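Local coordinates for SVS_variant_AS1 (Streptomyces sp. CWA1, PDB 6TJA), which probably cyclises geranylgeranyl diphosphate to spiroviolene, as a reconstructed ancestral and engineered form of a bacterial class I terpene cyclase, at residues 199-210 / 283-294; 107-115 / 147-157. All coordinates share one frame; numbering follows the deposited sequence.

In the fold
Contacts 1 and 2 follow in series along the chain, with their centres about 23 Å apart. Contact 2 comes first and is buried. It pairs helix 100-115 with helix 143-169 inside the all-helical terpene synthase fold. Contact 1 lies farther from the centre of the chain. There, residues 199-210, a connector with the short helix 205-208, meet the start of helix 289-309. R148 of helix 143-169 joins the two regions: it forms a salt bridge with D205 and probably a hydrogen bond to the carbonyl of V203. Helix 143-169 thus packs on helix 100-115 and also holds the connector. Both contacts touch the second subunit, so both regions lie near the dimer interface.

Contact 1: residues 199-210 / 283-294; sequences TGAEVPDREMHR and VRPGAGAELSTY
E207 turns CG anti to its carbonyl carbon (chi1 -80°) and then runs extended, which carries the carboxylate across to the start of helix 289-309. OE1 of E207 accepts a hydrogen bond from N of G288, at 3.3 Å, on its syn lone pair. The bond is nearly straight (163°) and takes up the backbone N-H of G288, the N-cap residue of that helix. L291 CD2 packs 3.5 Å from E207 OE1. Shortening E207 to alanine is likely to leave the G288 amide without this acceptor and open a gap beside L291. The M208 chain bends at chi2 and chi3, which swings SD and CE over one face of the Y294 ring. M208 CE stands 3.8 Å from the Y294 ring centroid, a CH-pi contact, and M208 SD lies over the same face, a Met-aromatic contact. E290 CG packs against the carbonyl O of E202 at 3.5 Å. Water 1 bridges the carbonyls of A201 and E290. The connector after helix 195-199 thus packs on the N-terminus of helix 289-309. Helix 211-231 packs on V283, L291 and Y294, and its T217 bonds the Y294 hydroxyl. Helix 143-169 touches E202, D205 and M208, while helix 195-199 reaches Y294 through L195.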
loop_
_atom_site.group_PDB
_atom_site.type_symbol
_atom_site.label_atom_id
_atom_site.label_comp_id
_atom_site.label_asym_id
_atom_site.label_seq_id
_atom_site.Cartn_x
_atom_site.Cartn_y
_atom_site.Cartn_z
ATOM N N THR A 199 18.932 11.134 3.405
ATOM C CA THR A 199 19.381 12.352 2.814
ATOM C C THR A 199 18.818 13.660 3.395
ATOM O O THR A 199 19.489 14.620 3.463
ATOM C CB THR A 199 19.044 12.115 1.337
ATOM O OG1 THR A 199 20.194 11.761 0.590
ATOM C CG2 THR A 199 18.306 13.107 0.721
ATOM N N GLY A 200 17.577 13.661 3.832
ATOM C CA GLY A 200 16.946 14.837 4.367
ATOM C C GLY A 200 16.336 15.762 3.348
ATOM O O GLY A 200 15.663 16.679 3.672
ATOM N N ALA A 201 16.598 15.494 2.094
ATOM C CA ALA A 201 16.118 16.303 0.957
ATOM C C ALA A 201 14.642 15.936 0.663
ATOM O O ALA A 201 14.431 15.097 -0.209
ATOM C CB ALA A 201 17.086 16.115 -0.207
ATOM N N GLU A 202 13.661 16.567 1.330
ATOM C CA GLU A 202 12.200 16.306 1.107
ATOM C C GLU A 202 11.751 16.681 -0.324
ATOM O O GLU A 202 11.667 17.892 -0.655
ATOM C CB GLU A 202 11.300 17.015 2.118
ATOM C CG GLU A 202 9.853 16.484 2.046
ATOM C CD GLU A 202 8.771 17.131 2.916
ATOM O OE1 GLU A 202 8.969 18.307 3.392
ATOM O OE2 GLU A 202 7.724 16.463 3.130
ATOM N N VAL A 203 11.368 15.695 -1.145
ATOM C CA VAL A 203 10.887 15.955 -2.540
ATOM C C VAL A 203 9.424 16.386 -2.464
ATOM O O VAL A 203 8.614 15.657 -1.906
ATOM C CB VAL A 203 11.052 14.716 -3.434
ATOM C CG1 VAL A 203 10.704 14.986 -4.889
ATOM C CG2 VAL A 203 12.435 14.122 -3.290
ATOM N N PRO A 204 9.062 17.520 -3.023
ATOM C CA PRO A 204 7.665 17.930 -2.993
ATOM C C PRO A 204 6.748 16.957 -3.733
ATOM O O PRO A 204 7.144 16.398 -4.697
ATOM C CB PRO A 204 7.690 19.280 -3.674
ATOM C CG PRO A 204 9.074 19.712 -3.637
ATOM C CD PRO A 204 9.905 18.503 -3.677
ATOM N N ASP A 205 5.544 16.759 -3.244
ATOM C CA ASP A 205 4.550 15.866 -3.856
ATOM C C ASP A 205 4.436 16.017 -5.381
ATOM O O ASP A 205 4.463 15.069 -6.080
ATOM C CB ASP A 205 3.161 16.101 -3.258
ATOM C CG ASP A 205 2.770 15.118 -2.140
ATOM O OD1 ASP A 205 3.583 14.450 -1.517
ATOM O OD2 ASP A 205 1.593 15.050 -1.809
ATOM N N ARG A 206 4.311 17.235 -5.857
ATOM C CA ARG A 206 4.172 17.519 -7.248
ATOM C C ARG A 206 5.333 17.032 -8.091
ATOM O O ARG A 206 5.177 16.750 -9.226
ATOM C CB ARG A 206 3.831 19.003 -7.479
ATOM C CG ARG A 206 4.988 19.890 -7.838
ATOM C CD ARG A 206 4.964 21.263 -7.195
ATOM N NE ARG A 206 6.259 21.573 -6.591
ATOM C CZ ARG A 206 7.371 21.825 -7.276
ATOM N NH1 ARG A 206 7.357 21.845 -8.596
ATOM N NH2 ARG A 206 8.498 22.056 -6.638
ATOM N N GLU A 207 6.483 16.889 -7.495
ATOM C CA GLU A 207 7.677 16.373 -8.207
ATOM C C GLU A 207 7.724 14.870 -7.984
ATOM O O GLU A 207 7.962 14.149 -8.931
ATOM C CB GLU A 207 8.959 17.071 -7.753
ATOM C CG GLU A 207 9.180 18.441 -8.384
ATOM C CD GLU A 207 10.585 19.004 -8.164
ATOM O OE1 GLU A 207 11.366 19.206 -9.176
ATOM O OE2 GLU A 207 10.905 19.234 -6.975
ATOM N N MET A 208 7.531 14.421 -6.771
ATOM C CA MET A 208 7.600 13.018 -6.481
ATOM C C MET A 208 6.591 12.181 -7.222
ATOM O O MET A 208 6.926 11.141 -7.669
ATOM C CB MET A 208 7.481 12.745 -4.991
ATOM C CG MET A 208 7.808 11.318 -4.586
ATOM S SD MET A 208 9.340 10.580 -5.158
ATOM C CE MET A 208 10.279 10.494 -3.677
ATOM N N HIS A 209 5.374 12.679 -7.355
ATOM C CA HIS A 209 4.297 11.947 -7.996
ATOM C C HIS A 209 4.120 12.054 -9.509
ATOM O O HIS A 209 3.259 11.467 -10.041
ATOM C CB HIS A 209 3.005 12.100 -7.212
ATOM C CG HIS A 209 3.144 11.729 -5.778
ATOM N ND1 HIS A 209 3.655 10.525 -5.372
ATOM C CD2 HIS A 209 2.865 12.410 -4.654
ATOM C CE1 HIS A 209 3.661 10.473 -4.063
ATOM N NE2 HIS A 209 3.195 11.609 -3.604
ATOM N N ARG A 210 4.916 12.895 -10.130
ATOM C CA ARG A 210 5.067 12.991 -11.602
ATOM C C ARG A 210 5.198 11.583 -12.184
ATOM O O ARG A 210 6.079 10.808 -11.779
ATOM C CB ARG A 210 6.293 13.819 -12.005
ATOM C CG ARG A 210 6.112 15.328 -11.961
ATOM C CD ARG A 210 7.429 16.020 -12.282
ATOM N NE ARG A 210 7.760 15.797 -13.674
ATOM C CZ ARG A 210 8.912 16.109 -14.274
ATOM N NH1 ARG A 210 9.905 16.629 -13.582
ATOM N NH2 ARG A 210 9.061 15.853 -15.567
ATOM N N VAL A 283 14.541 14.216 -17.809
ATOM C CA VAL A 283 13.923 14.744 -16.557
ATOM C C VAL A 283 14.955 15.548 -15.761
ATOM O O VAL A 283 14.561 16.517 -15.096
ATOM C CB VAL A 283 13.371 13.573 -15.723
ATOM C CG1 VAL A 283 13.020 13.971 -14.315
ATOM C CG2 VAL A 283 12.178 12.944 -16.409
ATOM N N ARG A 284 16.215 15.134 -15.771
ATOM C CA ARG A 284 17.221 15.654 -14.804
ATOM C C ARG A 284 17.440 17.159 -15.013
ATOM O O ARG A 284 17.487 17.891 -14.045
ATOM C CB ARG A 284 18.526 14.862 -14.852
ATOM C CG ARG A 284 19.528 15.274 -13.779
ATOM C CD ARG A 284 20.527 16.306 -14.302
ATOM N NE ARG A 284 21.265 15.732 -15.436
ATOM C CZ ARG A 284 22.351 14.950 -15.338
ATOM N NH1 ARG A 284 22.875 14.655 -14.153
ATOM N NH2 ARG A 284 22.911 14.479 -16.440
ATOM N N PRO A 285 17.598 17.672 -16.248
ATOM C CA PRO A 285 17.938 19.087 -16.459
ATOM C C PRO A 285 17.002 20.077 -15.756
ATOM O O PRO A 285 17.501 21.009 -15.159
ATOM C CB PRO A 285 17.874 19.227 -17.996
ATOM C CG PRO A 285 18.306 17.847 -18.472
ATOM C CD PRO A 285 17.583 16.907 -17.511
ATOM N N GLY A 286 15.697 19.794 -15.758
ATOM C CA GLY A 286 14.658 20.665 -15.171
ATOM C C GLY A 286 14.425 20.415 -13.687
ATOM O O GLY A 286 13.818 21.267 -13.038
ATOM N N ALA A 287 14.887 19.284 -13.156
ATOM C CA ALA A 287 14.682 18.880 -11.747
ATOM C C ALA A 287 15.184 19.960 -10.775
ATOM O O ALA A 287 16.335 20.447 -10.935
ATOM C CB ALA A 287 15.378 17.575 -11.495
ATOM N N GLY A 288 14.391 20.262 -9.753
ATOM C CA GLY A 288 14.888 21.023 -8.589
ATOM C C GLY A 288 15.872 20.206 -7.764
ATOM O O GLY A 288 16.070 19.022 -8.072
ATOM N N ALA A 289 16.441 20.816 -6.725
ATOM C CA ALA A 289 17.599 20.314 -5.945
ATOM C C ALA A 289 17.244 18.990 -5.228
ATOM O O ALA A 289 18.073 18.057 -5.209
ATOM C CB ALA A 289 18.045 21.393 -4.967
ATOM N N GLU A 290 16.072 18.919 -4.609
ATOM C CA GLU A 290 15.618 17.719 -3.859
ATOM C C GLU A 290 15.350 16.572 -4.841
ATOM O O GLU A 290 15.819 15.448 -4.563
ATOM C CB GLU A 290 14.406 18.065 -3.002
ATOM C CG GLU A 290 14.699 19.125 -1.939
ATOM C CD GLU A 290 14.407 20.562 -2.339
ATOM O OE1 GLU A 290 13.920 20.787 -3.479
ATOM O OE2 GLU A 290 14.669 21.460 -1.508
ATOM N N LEU A 291 14.691 16.834 -5.974
ATOM C CA LEU A 291 14.357 15.759 -6.958
ATOM C C LEU A 291 15.662 15.291 -7.587
ATOM O O LEU A 291 15.805 14.076 -7.786
ATOM C CB LEU A 291 13.374 16.252 -8.019
ATOM C CG LEU A 291 13.085 15.305 -9.194
ATOM C CD1 LEU A 291 12.463 13.991 -8.746
ATOM C CD2 LEU A 291 12.176 15.986 -10.210
ATOM N N SER A 292 16.593 16.218 -7.839
ATOM C CA SER A 292 17.928 15.896 -8.392
ATOM C C SER A 292 18.640 14.910 -7.471
ATOM O O SER A 292 19.140 13.929 -7.974
ATOM C CB SER A 292 18.766 17.133 -8.623
ATOM O OG SER A 292 18.128 17.956 -9.581
ATOM N N THR A 293 18.656 15.185 -6.171
ATOM C CA THR A 293 19.287 14.330 -5.141
ATOM C C THR A 293 18.656 12.927 -5.182
ATOM O O THR A 293 19.404 11.929 -5.209
ATOM C CB THR A 293 19.148 15.021 -3.788
ATOM O OG1 THR A 293 19.866 16.252 -3.887
ATOM C CG2 THR A 293 19.682 14.176 -2.664
ATOM N N TYR A 294 17.328 12.860 -5.113
ATOM C CA TYR A 294 16.525 11.613 -5.233
ATOM C C TYR A 294 16.984 10.854 -6.493
ATOM O O TYR A 294 17.396 9.700 -6.352
ATOM C CB TYR A 294 15.021 11.923 -5.262
ATOM C CG TYR A 294 14.166 10.697 -5.449
ATOM C CD1 TYR A 294 14.100 9.725 -4.471
ATOM C CD2 TYR A 294 13.471 10.484 -6.621
ATOM C CE1 TYR A 294 13.351 8.574 -4.649
ATOM C CE2 TYR A 294 12.681 9.365 -6.801
ATOM C CZ TYR A 294 12.638 8.394 -5.823
ATOM O OH TYR A 294 11.883 7.273 -6.007
HETATM O O HOH W 1 15.802 13.749 -2.414
HETATM O O HOH W 2 12.265 17.956 -14.617
#

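Contact 2: residues 107-115 / 147-157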
loop_
_atom_site.group_PDB
_atom_site.type_symbol
_atom_site.label_atom_id
_atom_site.label_comp_id
_atom_site.label_asym_id
_atom_site.label_seq_id
_atom_site.Cartn_x
_atom_site.Cartn_y
_atom_site.Cartn_z
ATOM N N ALA A 107 1.385 -10.277 7.300
ATOM C CA ALA A 107 1.592 -9.047 6.495
ATOM C C ALA A 107 0.738 -7.928 7.091
ATOM O O ALA A 107 1.194 -6.757 7.160
ATOM C CB ALA A 107 1.231 -9.272 5.058
ATOM N N GLY A 108 -0.463 -8.282 7.517
ATOM C CA GLY A 108 -1.403 -7.317 8.107
ATOM C C GLY A 108 -0.930 -6.861 9.469
ATOM O O GLY A 108 -0.974 -5.646 9.719
ATOM N N ARG A 109 -0.482 -7.787 10.314
ATOM C CA ARG A 109 -0.016 -7.465 11.696
ATOM C C ARG A 109 1.261 -6.611 11.604
ATOM O O ARG A 109 1.326 -5.598 12.279
ATOM C CB ARG A 109 0.164 -8.715 12.566
ATOM C CG ARG A 109 -1.139 -9.422 12.949
ATOM C CD ARG A 109 -1.065 -10.523 14.007
ATOM N NE ARG A 109 0.119 -11.336 13.817
ATOM C CZ ARG A 109 0.178 -12.495 13.137
ATOM N NH1 ARG A 109 -0.912 -13.026 12.592
ATOM N NH2 ARG A 109 1.341 -13.128 13.019
ATOM N N VAL A 110 2.227 -6.975 10.760
ATOM C CA VAL A 110 3.512 -6.228 10.637
ATOM C C VAL A 110 3.232 -4.823 10.073
ATOM O O VAL A 110 3.730 -3.826 10.649
ATOM C CB VAL A 110 4.516 -7.018 9.785
ATOM C CG1 VAL A 110 5.766 -6.223 9.477
ATOM C CG2 VAL A 110 4.873 -8.303 10.485
ATOM N N GLN A 111 2.451 -4.741 8.998
ATOM C CA GLN A 111 2.123 -3.439 8.389
ATOM C C GLN A 111 1.459 -2.547 9.468
ATOM O O GLN A 111 1.906 -1.413 9.641
ATOM C CB GLN A 111 1.351 -3.653 7.087
ATOM C CG GLN A 111 1.033 -2.360 6.364
ATOM C CD GLN A 111 2.218 -1.617 5.791
ATOM O OE1 GLN A 111 3.230 -2.215 5.375
ATOM N NE2 GLN A 111 2.073 -0.293 5.722
ATOM N N ARG A 112 0.507 -3.058 10.242
ATOM C CA ARG A 112 -0.195 -2.261 11.277
ATOM C C ARG A 112 0.804 -1.746 12.323
ATOM O O ARG A 112 0.738 -0.554 12.651
ATOM C CB ARG A 112 -1.340 -3.048 11.911
ATOM C CG ARG A 112 -2.165 -2.222 12.894
ATOM C CD ARG A 112 -2.900 -1.097 12.192
ATOM N NE ARG A 112 -3.490 -0.113 13.076
ATOM C CZ ARG A 112 -3.882 1.104 12.703
ATOM N NH1 ARG A 112 -3.752 1.490 11.442
ATOM N NH2 ARG A 112 -4.447 1.916 13.587
ATOM N N ALA A 113 1.732 -2.583 12.774
ATOM C CA ALA A 113 2.809 -2.228 13.734
ATOM C C ALA A 113 3.646 -1.056 13.215
ATOM O O ALA A 113 4.073 -0.207 14.045
ATOM C CB ALA A 113 3.677 -3.435 13.985
ATOM N N LEU A 114 3.899 -1.024 11.902
ATOM C CA LEU A 114 4.693 0.048 11.240
ATOM C C LEU A 114 3.929 1.378 11.319
ATOM O O LEU A 114 4.589 2.400 11.465
ATOM C CB LEU A 114 4.974 -0.346 9.787
ATOM C CG LEU A 114 5.720 0.689 8.952
ATOM C CD1 LEU A 114 7.068 1.061 9.590
ATOM C CD2 LEU A 114 5.926 0.181 7.525
ATOM N N GLU A 115 2.595 1.337 11.227
ATOM C CA GLU A 115 1.716 2.527 11.134
ATOM C C GLU A 115 1.206 2.961 12.516
ATOM O O GLU A 115 0.832 4.120 12.637
ATOM C CB GLU A 115 0.512 2.226 10.240
ATOM C CG GLU A 115 0.933 1.933 8.817
ATOM C CD GLU A 115 -0.139 1.938 7.747
ATOM O OE1 GLU A 115 -0.974 2.868 7.742
ATOM O OE2 GLU A 115 -0.076 1.039 6.870
ATOM N N ARG A 147 4.950 8.425 5.420
ATOM C CA ARG A 147 3.816 7.779 4.722
ATOM C C ARG A 147 4.307 7.200 3.398
ATOM O O ARG A 147 3.838 6.127 3.028
ATOM C CB ARG A 147 2.655 8.740 4.491
ATOM C CG ARG A 147 1.850 9.053 5.744
ATOM C CD ARG A 147 1.265 7.862 6.487
ATOM N NE ARG A 147 0.144 7.224 5.818
ATOM C CZ ARG A 147 -0.415 6.083 6.223
ATOM N NH1 ARG A 147 0.072 5.450 7.278
ATOM N NH2 ARG A 147 -1.458 5.590 5.575
ATOM N N ARG A 148 5.209 7.889 2.710
ATOM C CA ARG A 148 5.805 7.369 1.462
ATOM C C ARG A 148 6.454 6.020 1.790
ATOM O O ARG A 148 6.243 5.086 0.997
ATOM C CB ARG A 148 6.770 8.383 0.843
ATOM C CG ARG A 148 6.087 9.642 0.318
ATOM C CD ARG A 148 7.078 10.684 -0.176
ATOM N NE ARG A 148 6.427 11.897 -0.643
ATOM C CZ ARG A 148 7.047 12.972 -1.153
ATOM N NH1 ARG A 148 8.360 12.997 -1.312
ATOM N NH2 ARG A 148 6.336 14.009 -1.547
ATOM N N PHE A 149 7.126 5.901 2.944
ATOM C CA PHE A 149 7.831 4.649 3.338
ATOM C C PHE A 149 6.801 3.550 3.677
ATOM O O PHE A 149 6.924 2.392 3.175
ATOM C CB PHE A 149 8.825 4.853 4.482
ATOM C CG PHE A 149 9.481 3.556 4.877
ATOM C CD1 PHE A 149 10.494 3.015 4.104
ATOM C CD2 PHE A 149 9.009 2.816 5.957
ATOM C CE1 PHE A 149 11.041 1.772 4.409
ATOM C CE2 PHE A 149 9.563 1.580 6.266
ATOM C CZ PHE A 149 10.575 1.065 5.496
ATOM N N VAL A 150 5.797 3.923 4.477
ATOM C CA VAL A 150 4.721 3.015 4.941
ATOM C C VAL A 150 4.067 2.391 3.704
ATOM O O VAL A 150 3.815 1.174 3.705
ATOM C CB VAL A 150 3.701 3.769 5.815
ATOM C CG1 VAL A 150 2.406 3.002 5.958
ATOM C CG2 VAL A 150 4.269 4.129 7.178
ATOM N N HIS A 151 3.756 3.202 2.703
ATOM C CA HIS A 151 3.008 2.762 1.495
ATOM C C HIS A 151 3.906 1.857 0.631
ATOM O O HIS A 151 3.394 0.915 0.021
ATOM C CB HIS A 151 2.491 3.990 0.730
ATOM C CG HIS A 151 1.320 4.650 1.357
ATOM N ND1 HIS A 151 0.288 3.925 1.934
ATOM C CD2 HIS A 151 0.975 5.945 1.465
ATOM C CE1 HIS A 151 -0.614 4.768 2.413
ATOM N NE2 HIS A 151 -0.225 6.008 2.124
ATOM N N ALA A 152 5.191 2.163 0.542
ATOM C CA ALA A 152 6.183 1.356 -0.204
ATOM C C ALA A 152 6.274 -0.028 0.454
ATOM O O ALA A 152 6.325 -1.054 -0.292
ATOM C CB ALA A 152 7.537 2.043 -0.238
ATOM N N HIS A 153 6.234 -0.032 1.777
ATOM C CA HIS A 153 6.277 -1.198 2.610
ATOM C C HIS A 153 5.101 -2.140 2.392
ATOM O O HIS A 153 5.285 -3.302 2.277
ATOM C CB HIS A 153 6.361 -0.763 4.051
ATOM C CG HIS A 153 6.754 -1.831 5.007
ATOM N ND1 HIS A 153 5.846 -2.665 5.601
ATOM C CD2 HIS A 153 7.948 -2.136 5.550
ATOM C CE1 HIS A 153 6.466 -3.452 6.447
ATOM N NE2 HIS A 153 7.739 -3.149 6.437
ATOM N N ARG A 154 3.897 -1.608 2.334
ATOM C CA ARG A 154 2.758 -2.430 2.075
ATOM C C ARG A 154 2.846 -2.963 0.659
ATOM O O ARG A 154 2.471 -4.048 0.426
ATOM C CB ARG A 154 1.418 -1.725 2.293
ATOM C CG ARG A 154 0.257 -2.669 2.021
ATOM C CD ARG A 154 -1.107 -2.342 2.571
ATOM N NE ARG A 154 -1.212 -0.958 2.821
ATOM C CZ ARG A 154 -1.456 -0.380 3.967
ATOM N NH1 ARG A 154 -1.755 -1.028 5.041
ATOM N NH2 ARG A 154 -1.469 0.900 3.970
ATOM N N ALA A 155 3.379 -2.181 -0.257
ATOM C CA ALA A 155 3.500 -2.610 -1.670
ATOM C C ALA A 155 4.404 -3.851 -1.739
ATOM O O ALA A 155 3.993 -4.827 -2.386
ATOM C CB ALA A 155 3.980 -1.471 -2.532
ATOM N N TRP A 156 5.534 -3.843 -1.005
ATOM C CA TRP A 156 6.487 -4.978 -0.950
ATOM C C TRP A 156 5.811 -6.215 -0.338
ATOM O O TRP A 156 5.941 -7.336 -0.920
ATOM C CB TRP A 156 7.764 -4.573 -0.210
ATOM C CG TRP A 156 8.481 -5.729 0.408
ATOM C CD1 TRP A 156 9.086 -6.760 -0.241
ATOM C CD2 TRP A 156 8.670 -5.973 1.814
ATOM N NE1 TRP A 156 9.599 -7.645 0.654
ATOM C CE2 TRP A 156 9.376 -7.183 1.925
ATOM C CE3 TRP A 156 8.290 -5.305 2.977
ATOM C CZ2 TRP A 156 9.731 -7.725 3.155
ATOM C CZ3 TRP A 156 8.626 -5.849 4.191
ATOM C CH2 TRP A 156 9.310 -7.057 4.271
ATOM N N LEU A 157 5.095 -6.056 0.778
ATOM C CA LEU A 157 4.369 -7.177 1.415
ATOM C C LEU A 157 3.342 -7.781 0.444
ATOM O O LEU A 157 3.306 -9.001 0.420
ATOM C CB LEU A 157 3.729 -6.740 2.727
ATOM C CG LEU A 157 4.710 -6.412 3.856
ATOM C CD1 LEU A 157 3.972 -5.802 5.038
ATOM C CD2 LEU A 157 5.482 -7.643 4.284
HETATM O O HOH W 3 -2.833 2.593 6.147
#
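Helices 107-115 and 147-157 form an antiparallel pair of the all-helical terpene synthase fold at 174°, their axes 10.4 Å apart, with Q111 level with R154. The Q111 side chain is a knob in the hole formed by V150, H153, R154 and L157. Its CG is anti to the backbone N (chi1 -177°) and the chain bends at chi2, which brings both amide atoms to partners. OE1 of Q111 accepts from H153 ND1 at 2.7 Å, in the plane of the imidazole. NE2 of Q111 donates to V150 O at 3.0 Å and to E115 OE2 at 2.8 Å, so three bonds fix the amide's rotation. The same NE2 lies over the centre of one face of the R154 guanidinium. L114 CD2 makes a CH-pi contact over one face of the H153 ring, 3.5 Å from its centroid, and W156 covers the other. R147 NH1 meets E115 OE1 at 2.8 Å (166°) from above the carboxylate plane, with the oxygen at the guanidinium edge. E115 OE2 pairs with R154 NH2 at 3.2 Å, completing a salt-bridge network. A107 packs on L157. Helix 126-140 covers V110 and L114, helix 70-91 packs on V110 and W156, and helix 188-192 lies against F149, A152 and W156.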